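Local coordinates for intracellular protease/amidase (Salmonella enterica subsp. enterica serovar Typhimurium, PDB 4K2H), which binds zinc and may act as a peptidase, although its cellular function has not been established, at residues I26-I32 with L166-L171; R62-F67 with F91-H95; P73-S79 with I105-R111; L119-V125 with E136-A142. The protein carries 1 engineered substitution. All blocks are in the same frame, centred on the assembly; numbering follows the deposited sequence.

Interaction 1: residues I26-I32 with L166-L171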
loop_
_atom_site.group_PDB
_atom_site.type_symbol
_atom_site.label_atom_id
_atom_site.label_comp_id
_atom_site.label_asym_id
_atom_site.label_seq_id
_atom_site.Cartn_x
_atom_site.Cartn_y
_atom_site.Cartn_z
ATOM N N ILE A 26 2.716 8.278 -0.312
ATOM C CA ILE A 26 3.816 9.135 0.190
ATOM C C ILE A 26 3.877 10.429 -0.627
ATOM O O ILE A 26 3.847 11.536 -0.066
ATOM C CB ILE A 26 5.167 8.402 0.127
ATOM C CG1 ILE A 26 5.159 7.200 1.078
ATOM C CG2 ILE A 26 6.332 9.338 0.451
ATOM C CD1 ILE A 26 4.938 7.556 2.526
ATOM N N LEU A 27 3.910 10.283 -1.949
ATOM C CA LEU A 27 3.959 11.417 -2.849
ATOM C C LEU A 27 2.812 12.388 -2.586
ATOM O O LEU A 27 3.037 13.610 -2.514
ATOM C CB LEU A 27 3.954 10.972 -4.311
ATOM C CG LEU A 27 5.171 10.177 -4.839
ATOM C CD1 LEU A 27 4.867 9.564 -6.205
ATOM C CD2 LEU A 27 6.401 11.052 -4.954
ATOM N N ARG A 28 1.601 11.864 -2.440
ATOM C CA ARG A 28 0.438 12.718 -2.254
ATOM C C ARG A 28 0.400 13.336 -0.853
ATOM O O ARG A 28 -0.162 14.410 -0.688
ATOM C CB ARG A 28 -0.896 11.988 -2.601
ATOM C CG ARG A 28 -1.278 12.105 -4.074
ATOM C CD ARG A 28 -2.523 11.294 -4.492
ATOM N NE ARG A 28 -2.765 11.323 -5.949
ATOM C CZ ARG A 28 -3.549 10.491 -6.645
ATOM N NH1 ARG A 28 -4.224 9.484 -6.077
ATOM N NH2 ARG A 28 -3.630 10.640 -7.963
ATOM N N ARG A 29 1.008 12.703 0.149
ATOM C CA ARG A 29 1.111 13.345 1.474
ATOM C C ARG A 29 1.954 14.606 1.384
ATOM O O ARG A 29 1.685 15.581 2.075
ATOM C CB ARG A 29 1.737 12.433 2.515
ATOM C CG ARG A 29 0.764 11.509 3.204
ATOM C CD ARG A 29 1.496 10.442 3.959
ATOM N NE ARG A 29 0.643 9.292 4.160
ATOM C CZ ARG A 29 -0.251 9.182 5.129
ATOM N NH1 ARG A 29 -0.401 10.143 6.019
ATOM N NH2 ARG A 29 -1.002 8.079 5.200
ATOM N N LEU A 30 2.963 14.580 0.520
ATOM C CA LEU A 30 3.822 15.747 0.267
ATOM C C LEU A 30 3.263 16.671 -0.790
ATOM O O LEU A 30 4.009 17.433 -1.363
ATOM C CB LEU A 30 5.175 15.266 -0.209
ATOM C CG LEU A 30 5.899 14.481 0.867
ATOM C CD1 LEU A 30 6.941 13.594 0.249
ATOM C CD2 LEU A 30 6.518 15.451 1.865
ATOM N N HIS A 31 1.970 16.548 -1.108
ATOM C CA HIS A 31 1.329 17.382 -2.110
ATOM C C HIS A 31 2.084 17.417 -3.446
ATOM O O HIS A 31 1.953 18.368 -4.193
ATOM C CB HIS A 31 1.162 18.820 -1.584
ATOM C CG HIS A 31 0.509 18.906 -0.237
ATOM N ND1 HIS A 31 -0.855 18.830 -0.069
ATOM C CD2 HIS A 31 1.033 19.070 1.003
ATOM C CE1 HIS A 31 -1.148 18.937 1.214
ATOM N NE2 HIS A 31 -0.020 19.084 1.887
ATOM N N ILE A 32 2.875 16.389 -3.742
ATOM C CA ILE A 32 3.384 16.170 -5.098
ATOM C C ILE A 32 2.220 15.671 -5.960
ATOM O O ILE A 32 1.498 14.774 -5.557
ATOM C CB ILE A 32 4.549 15.166 -5.104
ATOM C CG1 ILE A 32 5.728 15.749 -4.310
ATOM C CG2 ILE A 32 4.952 14.794 -6.522
ATOM C CD1 ILE A 32 6.860 14.779 -4.070
ATOM N N LEU A 166 12.630 9.051 -3.720
ATOM C CA LEU A 166 12.061 9.674 -4.897
ATOM C C LEU A 166 11.536 11.064 -4.547
ATOM O O LEU A 166 11.812 12.024 -5.267
ATOM C CB LEU A 166 10.936 8.808 -5.478
ATOM C CG LEU A 166 10.069 9.452 -6.565
ATOM C CD1 LEU A 166 10.904 9.943 -7.738
ATOM C CD2 LEU A 166 9.018 8.464 -7.049
ATOM N N SER A 167 10.769 11.169 -3.455
ATOM C CA SER A 167 10.147 12.438 -3.088
ATOM C C SER A 167 11.198 13.518 -2.817
ATOM O O SER A 167 11.062 14.667 -3.235
ATOM C CB SER A 167 9.299 12.283 -1.833
ATOM O OG SER A 167 8.195 11.421 -2.039
ATOM N N ALA A 168 12.235 13.131 -2.086
ATOM C CA ALA A 168 13.266 14.049 -1.686
ATOM C C ALA A 168 13.969 14.563 -2.930
ATOM O O ALA A 168 14.234 15.750 -3.065
ATOM C CB ALA A 168 14.245 13.347 -0.772
ATOM N N ARG A 169 14.257 13.663 -3.856
ATOM C CA ARG A 169 14.822 14.062 -5.132
ATOM C C ARG A 169 13.905 15.035 -5.921
ATOM O O ARG A 169 14.372 16.055 -6.449
ATOM C CB ARG A 169 15.099 12.825 -5.940
ATOM C CG ARG A 169 15.706 13.121 -7.284
ATOM C CD ARG A 169 17.177 13.493 -7.210
ATOM N NE ARG A 169 17.704 13.131 -8.518
ATOM C CZ ARG A 169 18.269 11.967 -8.820
ATOM N NH1 ARG A 169 18.656 11.750 -10.065
ATOM N NH2 ARG A 169 18.486 11.043 -7.888
ATOM N N LEU A 170 12.614 14.731 -6.001
ATOM C CA LEU A 170 11.652 15.647 -6.641
ATOM C C LEU A 170 11.555 17.015 -5.960
ATOM O O LEU A 170 11.391 18.039 -6.636
ATOM C CB LEU A 170 10.252 15.046 -6.691
ATOM C CG LEU A 170 10.035 13.892 -7.676
ATOM C CD1 LEU A 170 8.761 13.157 -7.329
ATOM C CD2 LEU A 170 9.991 14.385 -9.114
ATOM N N LEU A 171 11.631 17.023 -4.630
ATOM C CA LEU A 171 11.486 18.262 -3.869
ATOM C C LEU A 171 12.807 19.028 -3.743
ATOM O O LEU A 171 12.792 20.201 -3.435
ATOM C CB LEU A 171 10.911 17.992 -2.477
ATOM C CG LEU A 171 9.450 17.523 -2.412
ATOM C CD1 LEU A 171 8.980 17.435 -0.971
ATOM C CD2 LEU A 171 8.530 18.461 -3.186
#

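Interaction 2: residues R62-F67 with F91-H95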
loop_
_atom_site.group_PDB
_atom_site.type_symbol
_atom_site.label_atom_id
_atom_site.label_comp_id
_atom_site.label_asym_id
_atom_site.label_seq_id
_atom_site.Cartn_x
_atom_site.Cartn_y
_atom_site.Cartn_z
ATOM N N ARG A 62 -1.789 10.922 -22.717
ATOM C CA ARG A 62 -0.649 11.639 -22.167
ATOM C C ARG A 62 0.582 11.549 -23.037
ATOM O O ARG A 62 1.713 11.619 -22.539
ATOM C CB ARG A 62 -0.343 11.087 -20.780
ATOM C CG ARG A 62 -1.455 11.356 -19.776
ATOM C CD ARG A 62 -1.465 12.829 -19.403
ATOM N NE ARG A 62 -2.468 13.141 -18.385
ATOM C CZ ARG A 62 -3.747 13.395 -18.648
ATOM N NH1 ARG A 62 -4.578 13.681 -17.670
ATOM N NH2 ARG A 62 -4.202 13.365 -19.883
ATOM N N GLN A 63 0.390 11.425 -24.339
ATOM C CA GLN A 63 1.538 11.119 -25.187
ATOM C C GLN A 63 2.535 12.262 -25.328
ATOM O O GLN A 63 3.725 12.003 -25.556
ATOM C CB GLN A 63 1.122 10.617 -26.568
ATOM C CG GLN A 63 2.223 9.765 -27.198
ATOM C CD GLN A 63 2.112 9.667 -28.699
ATOM O OE1 GLN A 63 2.247 10.670 -29.427
ATOM N NE2 GLN A 63 1.879 8.460 -29.180
ATOM N N GLN A 64 2.070 13.506 -25.202
ATOM C CA GLN A 64 2.983 14.681 -25.207
ATOM C C GLN A 64 3.209 15.273 -23.821
ATOM O O GLN A 64 3.887 16.302 -23.697
ATOM C CB GLN A 64 2.466 15.805 -26.134
ATOM C CG GLN A 64 2.837 15.622 -27.595
ATOM C CD GLN A 64 2.088 14.462 -28.222
ATOM O OE1 GLN A 64 0.861 14.417 -28.172
ATOM N NE2 GLN A 64 2.820 13.515 -28.808
ATOM N N ALA A 65 2.622 14.653 -22.796
ATOM C CA ALA A 65 2.796 15.118 -21.427
ATOM C C ALA A 65 4.144 14.671 -20.942
ATOM O O ALA A 65 4.608 13.587 -21.273
ATOM C CB ALA A 65 1.721 14.556 -20.516
ATOM N N LEU A 66 4.769 15.511 -20.142
ATOM C CA LEU A 66 6.104 15.259 -19.683
ATOM C C LEU A 66 6.118 15.419 -18.179
ATOM O O LEU A 66 6.092 16.525 -17.651
ATOM C CB LEU A 66 7.046 16.243 -20.362
ATOM C CG LEU A 66 8.525 15.878 -20.330
ATOM C CD1 LEU A 66 8.767 14.518 -20.961
ATOM C CD2 LEU A 66 9.334 16.953 -21.053
ATOM N N PHE A 67 6.114 14.286 -17.501
ATOM C CA PHE A 67 6.130 14.203 -16.061
ATOM C C PHE A 67 7.562 14.344 -15.560
ATOM O O PHE A 67 8.513 14.066 -16.289
ATOM C CB PHE A 67 5.520 12.835 -15.609
ATOM C CG PHE A 67 4.058 12.713 -15.897
ATOM C CD1 PHE A 67 3.118 13.069 -14.943
ATOM C CD2 PHE A 67 3.616 12.305 -17.135
ATOM C CE1 PHE A 67 1.757 13.031 -15.225
ATOM C CE2 PHE A 67 2.256 12.210 -17.408
ATOM C CZ PHE A 67 1.329 12.590 -16.459
ATOM N N PHE A 91 6.769 5.889 -23.923
ATOM C CA PHE A 91 6.572 6.852 -22.846
ATOM C C PHE A 91 7.802 6.920 -21.954
ATOM O O PHE A 91 8.288 8.002 -21.618
ATOM C CB PHE A 91 5.374 6.417 -22.014
ATOM C CG PHE A 91 4.927 7.404 -20.973
ATOM C CD1 PHE A 91 4.045 8.429 -21.298
ATOM C CD2 PHE A 91 5.294 7.247 -19.655
ATOM C CE1 PHE A 91 3.542 9.296 -20.330
ATOM C CE2 PHE A 91 4.829 8.132 -18.677
ATOM C CZ PHE A 91 3.932 9.148 -19.020
ATOM N N VAL A 92 8.298 5.760 -21.570
ATOM C CA VAL A 92 9.524 5.685 -20.782
ATOM C C VAL A 92 10.742 6.211 -21.556
ATOM O O VAL A 92 11.608 6.877 -20.977
ATOM C CB VAL A 92 9.773 4.244 -20.336
ATOM C CG1 VAL A 92 11.153 4.066 -19.747
ATOM C CG2 VAL A 92 8.695 3.829 -19.337
ATOM N N ALA A 93 10.841 5.910 -22.849
ATOM C CA ALA A 93 12.062 6.265 -23.573
ATOM C C ALA A 93 12.150 7.782 -23.679
ATOM O O ALA A 93 13.204 8.370 -23.435
ATOM C CB ALA A 93 12.109 5.613 -24.944
ATOM N N ARG A 94 11.011 8.400 -23.980
ATOM C CA ARG A 94 10.929 9.826 -24.132
ATOM C C ARG A 94 11.297 10.554 -22.836
ATOM O O ARG A 94 12.063 11.520 -22.851
ATOM C CB ARG A 94 9.518 10.187 -24.589
ATOM C CG ARG A 94 9.253 11.672 -24.755
ATOM C CD ARG A 94 7.921 11.909 -25.458
ATOM N NE ARG A 94 6.786 11.292 -24.767
ATOM C CZ ARG A 94 6.127 11.828 -23.746
ATOM N NH1 ARG A 94 5.090 11.175 -23.211
ATOM N NH2 ARG A 94 6.474 13.008 -23.250
ATOM N N HIS A 95 10.725 10.110 -21.724
ATOM C CA HIS A 95 11.025 10.704 -20.434
ATOM C C HIS A 95 12.494 10.500 -20.090
ATOM O O HIS A 95 13.137 11.394 -19.542
ATOM C CB HIS A 95 10.134 10.131 -19.315
ATOM C CG HIS A 95 8.747 10.683 -19.310
ATOM N ND1 HIS A 95 7.798 10.289 -20.217
ATOM C CD2 HIS A 95 8.157 11.625 -18.544
ATOM C CE1 HIS A 95 6.671 10.946 -20.007
ATOM N NE2 HIS A 95 6.869 11.772 -19.000
#

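Interaction 3: residues P73-S79 with I105-R111. Engineered in segment 105-111: Ala106 (natural residue Cys).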
loop_
_atom_site.group_PDB
_atom_site.type_symbol
_atom_site.label_atom_id
_atom_site.label_comp_id
_atom_site.label_asym_id
_atom_site.label_seq_id
_atom_site.Cartn_x
_atom_site.Cartn_y
_atom_site.Cartn_z
ATOM N N PRO A 73 5.759 0.214 -11.248
ATOM C CA PRO A 73 5.571 -0.846 -10.244
ATOM C C PRO A 73 5.944 -2.218 -10.779
ATOM O O PRO A 73 6.109 -2.392 -11.965
ATOM C CB PRO A 73 4.075 -0.795 -9.902
ATOM C CG PRO A 73 3.462 0.253 -10.752
ATOM C CD PRO A 73 4.527 0.965 -11.549
ATOM N N GLY A 74 6.099 -3.178 -9.888
ATOM C CA GLY A 74 6.362 -4.551 -10.252
ATOM C C GLY A 74 5.084 -5.344 -10.313
ATOM O O GLY A 74 4.025 -4.827 -10.783
ATOM N N GLY A 75 5.170 -6.580 -9.814
ATOM C CA GLY A 75 4.173 -7.623 -10.051
ATOM C C GLY A 75 4.539 -8.473 -11.262
ATOM O O GLY A 75 4.930 -7.933 -12.301
ATOM N N PRO A 76 4.427 -9.808 -11.145
ATOM C CA PRO A 76 4.949 -10.661 -12.226
ATOM C C PRO A 76 4.271 -10.411 -13.561
ATOM O O PRO A 76 4.972 -10.173 -14.556
ATOM C CB PRO A 76 4.705 -12.104 -11.724
ATOM C CG PRO A 76 3.886 -11.997 -10.457
ATOM C CD PRO A 76 3.988 -10.585 -9.962
ATOM N N GLN A 77 2.936 -10.379 -13.584
ATOM C CA GLN A 77 2.232 -9.992 -14.806
ATOM C C GLN A 77 2.279 -8.494 -15.044
ATOM O O GLN A 77 2.198 -8.066 -16.171
ATOM C CB GLN A 77 0.776 -10.435 -14.815
ATOM C CG GLN A 77 0.610 -11.926 -15.043
ATOM C CD GLN A 77 1.012 -12.695 -13.829
ATOM O OE1 GLN A 77 0.444 -12.505 -12.755
ATOM N NE2 GLN A 77 2.028 -13.536 -13.965
ATOM N N GLY A 78 2.329 -7.692 -14.002
ATOM C CA GLY A 78 2.337 -6.269 -14.196
ATOM C C GLY A 78 3.549 -5.881 -15.024
ATOM O O GLY A 78 3.446 -5.168 -15.997
ATOM N N SER A 79 4.710 -6.371 -14.631
ATOM C CA SER A 79 5.915 -5.947 -15.299
ATOM C C SER A 79 6.008 -6.598 -16.702
ATOM O O SER A 79 6.381 -5.928 -17.654
ATOM C CB SER A 79 7.129 -6.153 -14.392
ATOM O OG SER A 79 7.257 -7.509 -14.088
ATOM N N ILE A 105 10.434 -0.335 -9.515
ATOM C CA ILE A 105 10.550 -1.085 -8.306
ATOM C C ILE A 105 10.378 -2.574 -8.539
ATOM O O ILE A 105 9.601 -3.030 -9.411
ATOM C CB ILE A 105 9.593 -0.546 -7.226
ATOM C CG1 ILE A 105 9.546 -1.496 -6.027
ATOM C CG2 ILE A 105 8.190 -0.347 -7.739
ATOM C CD1 ILE A 105 9.543 -0.769 -4.699
ATOM N N ALA A 106 11.127 -3.343 -7.757
ATOM C CA ALA A 106 10.966 -4.809 -7.697
ATOM C C ALA A 106 11.303 -5.442 -9.053
ATOM O O ALA A 106 12.395 -5.220 -9.539
ATOM C CB ALA A 106 9.572 -5.194 -7.205
ATOM N N SER A 107 10.413 -6.217 -9.671
ATOM C CA SER A 107 10.761 -6.858 -10.944
ATOM C C SER A 107 10.974 -5.898 -12.128
ATOM O O SER A 107 11.578 -6.294 -13.120
ATOM C CB SER A 107 9.744 -7.958 -11.319
ATOM O OG SER A 107 8.522 -7.418 -11.791
ATOM N N ALA A 108 10.508 -4.649 -12.020
ATOM C CA ALA A 108 10.308 -3.767 -13.177
ATOM C C ALA A 108 11.597 -3.288 -13.855
ATOM O O ALA A 108 11.614 -3.078 -15.064
ATOM C CB ALA A 108 9.468 -2.563 -12.780
ATOM N N ALA A 109 12.672 -3.132 -13.091
ATOM C CA ALA A 109 13.954 -2.776 -13.713
ATOM C C ALA A 109 14.468 -3.895 -14.636
ATOM O O ALA A 109 14.970 -3.633 -15.735
ATOM C CB ALA A 109 14.989 -2.422 -12.659
ATOM N N ALA A 110 14.353 -5.140 -14.208
ATOM C CA ALA A 110 14.805 -6.239 -15.045
ATOM C C ALA A 110 13.837 -6.446 -16.215
ATOM O O ALA A 110 14.248 -6.468 -17.380
ATOM C CB ALA A 110 14.918 -7.505 -14.220
ATOM N N ARG A 111 12.550 -6.568 -15.892
ATOM C CA ARG A 111 11.518 -6.960 -16.871
ATOM C C ARG A 111 11.122 -5.892 -17.844
ATOM O O ARG A 111 10.700 -6.225 -18.938
ATOM C CB ARG A 111 10.231 -7.421 -16.187
ATOM C CG ARG A 111 10.375 -8.650 -15.329
ATOM C CD ARG A 111 10.497 -9.918 -16.146
ATOM N NE ARG A 111 10.320 -11.068 -15.268
ATOM C CZ ARG A 111 9.150 -11.467 -14.767
ATOM N NH1 ARG A 111 8.001 -10.846 -15.074
ATOM N NH2 ARG A 111 9.126 -12.517 -13.952
#

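Interaction 4: residues L119-V125 with E136-A142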
loop_
_atom_site.group_PDB
_atom_site.type_symbol
_atom_site.label_atom_id
_atom_site.label_comp_id
_atom_site.label_asym_id
_atom_site.label_seq_id
_atom_site.Cartn_x
_atom_site.Cartn_y
_atom_site.Cartn_z
ATOM N N LEU A 119 18.649 -0.005 -19.920
ATOM C CA LEU A 119 19.300 0.399 -18.663
ATOM C C LEU A 119 20.486 1.328 -18.904
ATOM O O LEU A 119 20.811 2.129 -18.028
ATOM C CB LEU A 119 19.688 -0.804 -17.811
ATOM C CG LEU A 119 18.454 -1.381 -17.100
ATOM C CD1 LEU A 119 18.763 -2.726 -16.467
ATOM C CD2 LEU A 119 17.871 -0.410 -16.072
ATOM N N LYS A 120 21.081 1.242 -20.097
ATOM C CA LYS A 120 22.147 2.156 -20.542
ATOM C C LYS A 120 23.375 2.023 -19.676
ATOM O O LYS A 120 24.009 3.015 -19.343
ATOM C CB LYS A 120 21.687 3.630 -20.551
ATOM C CG LYS A 120 20.759 3.967 -21.706
ATOM C CD LYS A 120 20.409 5.445 -21.753
ATOM C CE LYS A 120 19.438 5.814 -20.650
ATOM N NZ LYS A 120 19.291 7.284 -20.481
ATOM N N GLY A 121 23.691 0.790 -19.304
ATOM C CA GLY A 121 24.803 0.513 -18.398
ATOM C C GLY A 121 24.578 0.969 -16.960
ATOM O O GLY A 121 25.473 0.851 -16.147
ATOM N N ARG A 122 23.393 1.474 -16.611
ATOM C CA ARG A 122 23.260 2.101 -15.296
ATOM C C ARG A 122 23.173 1.112 -14.158
ATOM O O ARG A 122 22.823 -0.061 -14.355
ATOM C CB ARG A 122 22.089 3.066 -15.251
ATOM C CG ARG A 122 22.366 4.382 -15.974
ATOM C CD ARG A 122 21.083 5.181 -16.119
ATOM N NE ARG A 122 20.097 4.447 -16.937
ATOM C CZ ARG A 122 18.987 4.981 -17.429
ATOM N NH1 ARG A 122 18.703 6.258 -17.227
ATOM N NH2 ARG A 122 18.171 4.245 -18.164
ATOM N N ARG A 123 23.538 1.592 -12.967
ATOM C CA ARG A 123 23.372 0.824 -11.738
ATOM C C ARG A 123 21.893 0.789 -11.350
ATOM O O ARG A 123 21.205 1.792 -11.454
ATOM C CB ARG A 123 24.207 1.418 -10.604
ATOM C CG ARG A 123 25.714 1.225 -10.809
ATOM C CD ARG A 123 26.507 1.916 -9.715
ATOM N NE ARG A 123 26.345 3.364 -9.828
ATOM C CZ ARG A 123 25.638 4.137 -9.002
ATOM N NH1 ARG A 123 25.566 5.449 -9.244
ATOM N NH2 ARG A 123 25.007 3.628 -7.940
ATOM N N TYR A 124 21.426 -0.376 -10.897
ATOM C CA TYR A 124 20.016 -0.597 -10.611
ATOM C C TYR A 124 19.904 -1.789 -9.669
ATOM O O TYR A 124 20.854 -2.566 -9.514
ATOM C CB TYR A 124 19.241 -0.880 -11.918
ATOM C CG TYR A 124 19.485 -2.277 -12.425
ATOM C CD1 TYR A 124 18.600 -3.302 -12.098
ATOM C CD2 TYR A 124 20.651 -2.600 -13.152
ATOM C CE1 TYR A 124 18.821 -4.604 -12.492
ATOM C CE2 TYR A 124 20.886 -3.906 -13.569
ATOM C CZ TYR A 124 19.954 -4.909 -13.233
ATOM O OH TYR A 124 20.115 -6.226 -13.621
ATOM N N VAL A 125 18.740 -1.910 -9.040
ATOM C CA VAL A 125 18.371 -3.077 -8.263
ATOM C C VAL A 125 17.014 -3.569 -8.741
ATOM O O VAL A 125 16.240 -2.834 -9.338
ATOM C CB VAL A 125 18.329 -2.779 -6.750
ATOM C CG1 VAL A 125 17.188 -1.842 -6.374
ATOM C CG2 VAL A 125 18.249 -4.063 -5.936
ATOM N N GLU A 136 22.725 -5.969 -19.879
ATOM C CA GLU A 136 23.480 -4.685 -19.969
ATOM C C GLU A 136 23.241 -3.634 -18.863
ATOM O O GLU A 136 23.330 -2.428 -19.109
ATOM C CB GLU A 136 23.294 -4.046 -21.366
ATOM C CG GLU A 136 21.844 -3.885 -21.828
ATOM C CD GLU A 136 21.084 -2.756 -21.129
ATOM O OE1 GLU A 136 21.548 -1.588 -21.187
ATOM O OE2 GLU A 136 20.009 -3.039 -20.537
ATOM N N GLY A 137 22.970 -4.055 -17.643
ATOM C CA GLY A 137 22.930 -3.104 -16.536
ATOM C C GLY A 137 23.971 -3.519 -15.531
ATOM O O GLY A 137 24.625 -4.553 -15.712
ATOM N N VAL A 138 24.139 -2.721 -14.478
ATOM C CA VAL A 138 24.963 -3.134 -13.336
ATOM C C VAL A 138 24.131 -3.323 -12.065
ATOM O O VAL A 138 23.795 -2.356 -11.380
ATOM C CB VAL A 138 26.113 -2.129 -13.041
ATOM C CG1 VAL A 138 26.911 -2.600 -11.831
ATOM C CG2 VAL A 138 27.010 -1.977 -14.262
ATOM N N TYR A 139 23.835 -4.574 -11.733
ATOM C CA TYR A 139 23.060 -4.884 -10.542
ATOM C C TYR A 139 23.806 -4.509 -9.269
ATOM O O TYR A 139 24.949 -4.930 -9.085
ATOM C CB TYR A 139 22.746 -6.383 -10.503
ATOM C CG TYR A 139 22.061 -6.823 -9.229
ATOM C CD1 TYR A 139 20.687 -6.650 -9.059
ATOM C CD2 TYR A 139 22.774 -7.411 -8.217
ATOM C CE1 TYR A 139 20.051 -7.064 -7.907
ATOM C CE2 TYR A 139 22.163 -7.828 -7.054
ATOM C CZ TYR A 139 20.797 -7.652 -6.896
ATOM O OH TYR A 139 20.196 -8.064 -5.732
ATOM N N VAL A 140 23.164 -3.725 -8.407
ATOM C CA VAL A 140 23.667 -3.447 -7.059
ATOM C C VAL A 140 22.616 -3.933 -6.076
ATOM O O VAL A 140 21.407 -3.682 -6.270
ATOM C CB VAL A 140 23.900 -1.941 -6.815
ATOM C CG1 VAL A 140 24.536 -1.693 -5.436
ATOM C CG2 VAL A 140 24.798 -1.358 -7.899
ATOM N N ASP A 141 23.048 -4.659 -5.048
ATOM C CA ASP A 141 22.113 -5.137 -4.026
ATOM C C ASP A 141 21.992 -4.111 -2.934
ATOM O O ASP A 141 22.695 -4.180 -1.944
ATOM C CB ASP A 141 22.516 -6.491 -3.438
ATOM C CG ASP A 141 21.474 -7.034 -2.449
ATOM O OD1 ASP A 141 20.426 -6.368 -2.198
ATOM O OD2 ASP A 141 21.684 -8.143 -1.921
ATOM N N ALA A 142 21.081 -3.161 -3.120
ATOM C CA ALA A 142 20.734 -2.189 -2.083
ATOM C C ALA A 142 19.225 -1.928 -2.111
ATOM O O ALA A 142 18.584 -2.134 -3.135
ATOM C CB ALA A 142 21.494 -0.894 -2.302
HETATM O O HOH W 1 22.430 -6.813 -14.718
#

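Interaction 1: residues I26-I32 with L166-L171
Ile32 reaches across from the turn that ends helix 17-29 to meet Leu170 and Leu171, near the C-terminal end of helix 159-171. Its CB points toward that helix. CG1 follows, anti to the carbonyl carbon (chi1 -64°), and lies 4.1 Å from Leu171 CD2. The chain then runs on extended, so that CD1 ends between the two leucines, 4.1 Å from Leu170 CD1 and near Leu171 CG. Leu27 CD2 meets Leu170 CD1 as well, at 4.0 Å, the two leucine side chains crossing at about a right angle. Next to this patch Ser167 is pressed against Leu30, whose CD1 stands 3.4 Å from Ser167 CB, closer than usual for two carbons. A Schellman motif closes helix 17-29, with Ile32 N bonded to Leu27 O and His31 as the residue of positive phi, and the chain reverses so that Ile32 faces helix 159-171. The two helices pack together on one side of the parallel sheet, where Leu27, Ile32 and Leu170 also touch Val7. Ser167 OG, among methyls of Ile26, Leu27 and Leu30, is hydrogen-bonded to Ala163 O in its own helix; the contacts across the segments are apolar, so cohesion rests on packing.

Interaction 2: residues R62-F67 with F91-H95
Arg94 and His95, neighbours on helix 86-97, grip the backbone of the loop 62-67 at two points. The Arg94 chain leaves with CG anti to the backbone N (chi1 178°) and bends at its third torsion (chi3 57°), which brings the guanidinium end-on to Ala65 O, in its own plane: NH2 donates to Ala65 O at 2.8 Å and NH1 to the same oxygen at 3.1 Å. The oxygen accepts both, the first donor well above the carbonyl plane and the second in it. Gln63 O lies over a face of the guanidinium, too poorly angled for a hydrogen bond. Phe67 N donates to His95 NE2 at 3.0 Å, near the imidazole plane, while Leu66 CD1 rests over the ring's face, 4.0 Å from the His95 centroid, as a CH-pi contact. Ala65 closes a type I beta turn that starts at Arg62, in the loop between strands 57-58 and 69-72; helix 86-97 thus packs against a connection of the central parallel sheet. His95 ND1 donates to Phe91 O at 2.7 Å, which leaves NE2 as the acceptor and is consistent with the ND1-protonated tautomer. His95 CE1 in turn sits over the centre of the Phe91 ring. That ring's edge meets Arg62 O and Phe67, with Phe91 CZ 3.7 Å from Phe67 CD2. Farther out, Leu37 and Ala8 of the sheet pack on both phenylalanines, and Lys6 makes a cation-pi contact with Phe67.

Interaction 3: residues P73-S79 with I105-R111
The sharp turn from strand 101-104 into helix 108-114 is consistent with the nucleophile elbow of the DJ-1/PfpI family, and it packs here against the glycine-rich loop that leads into helix 76-83. At its apex stands Ala106, an engineered replacement of the natural cysteine, with positive phi (64°) in a type II' turn from Ile105 to Ala108. Gly74 passes close to this turn: its CA is 4.5 Å from Ala106 CB and 3.9 Å from Ser107 OG, and its N is hydrogen-bonded to Glu19, which also touches Ala106. On the flank, Ile105 CG2 packs 3.7 Å from Pro73 CA, and Ala108 CB lies 3.5 Å from Pro73 O. One polar link between the segments is made by two serines, each with its hydroxyl between backbone N and carbonyl carbon (chi1 61° in Ser79, 75° in Ser107). That rotation turns the oxygens toward each other, and Ser79 OG and Ser107 OG share a short 2.6 Å hydrogen bond in a buried setting. Arg111, bent at its second torsion, runs past Ser79, its CG 3.5 Å from Ser79 OG. Its guanidinium meets Pro76 O edge-on, where Arg111 NH1 makes a weak hydrogen bond of 3.1 Å to that oxygen.

Interaction 4: residues L119-V125 with E136-A142
Backbone hydrogen bonds join Arg123-Tyr124 to Val138-Tyr139 in parallel register. Val138 N donates almost straight to Arg122 O at 3.0 Å, Tyr124 N to Val138 O at 3.1 Å, and Val140 N to Tyr124 O at 2.8 Å. Beyond one end of the strands the polar contacts are weaker. There Glu136 bends its side chain back (chi2 74°) toward the type I' turn from Leu119 to Arg122, and its carboxylate takes weak bonds from two backbone nitrogens, Lys120 N to OE1 at 3.1 Å and Leu119 N to OE2 at 3.4 Å. A water molecule sits 2.6 Å from Tyr124 OH. On the face carrying the two tyrosines, Tyr139 CA makes a CH-pi contact over the Tyr124 ring, 4.2 Å from its centroid, and the two side chains cross at about a right angle. Gly137 passes along the edge of the same ring, its C near the ring plane, 3.7 Å from Tyr124 CE2. Trp131, in the connection between the segments, stacks on Tyr139 and touches Tyr124. On the other face the aliphatic part of Arg123 lies beside Val140. The whole is a small two-stranded parallel sheet, separate from the central sheet of the fold and following helix 108-114.

Interaction 1 joins segments far apart in sequence, and the other three lie within the loop that it closes. Interactions 3 and 4 are in direct touch: Ala109 CB, on helix 108-114, packs 3.8 Å from Tyr124 CD1, and their centres are about 15 Å apart. Interactions 2 and 3 alternate along the chain, with centres about 19 Å apart and no contact. Gly75 of interaction 3 is about 8 Å from a bound zinc ion and close to Glu16, a zinc ligand together with Glu17 and His49. Ile26 of interaction 1 is also about 8 Å from a zinc ion and adjoins Asp25, another zinc ligand of this protein, though not in this chain; interactions 2 and 4 lie away from these sites.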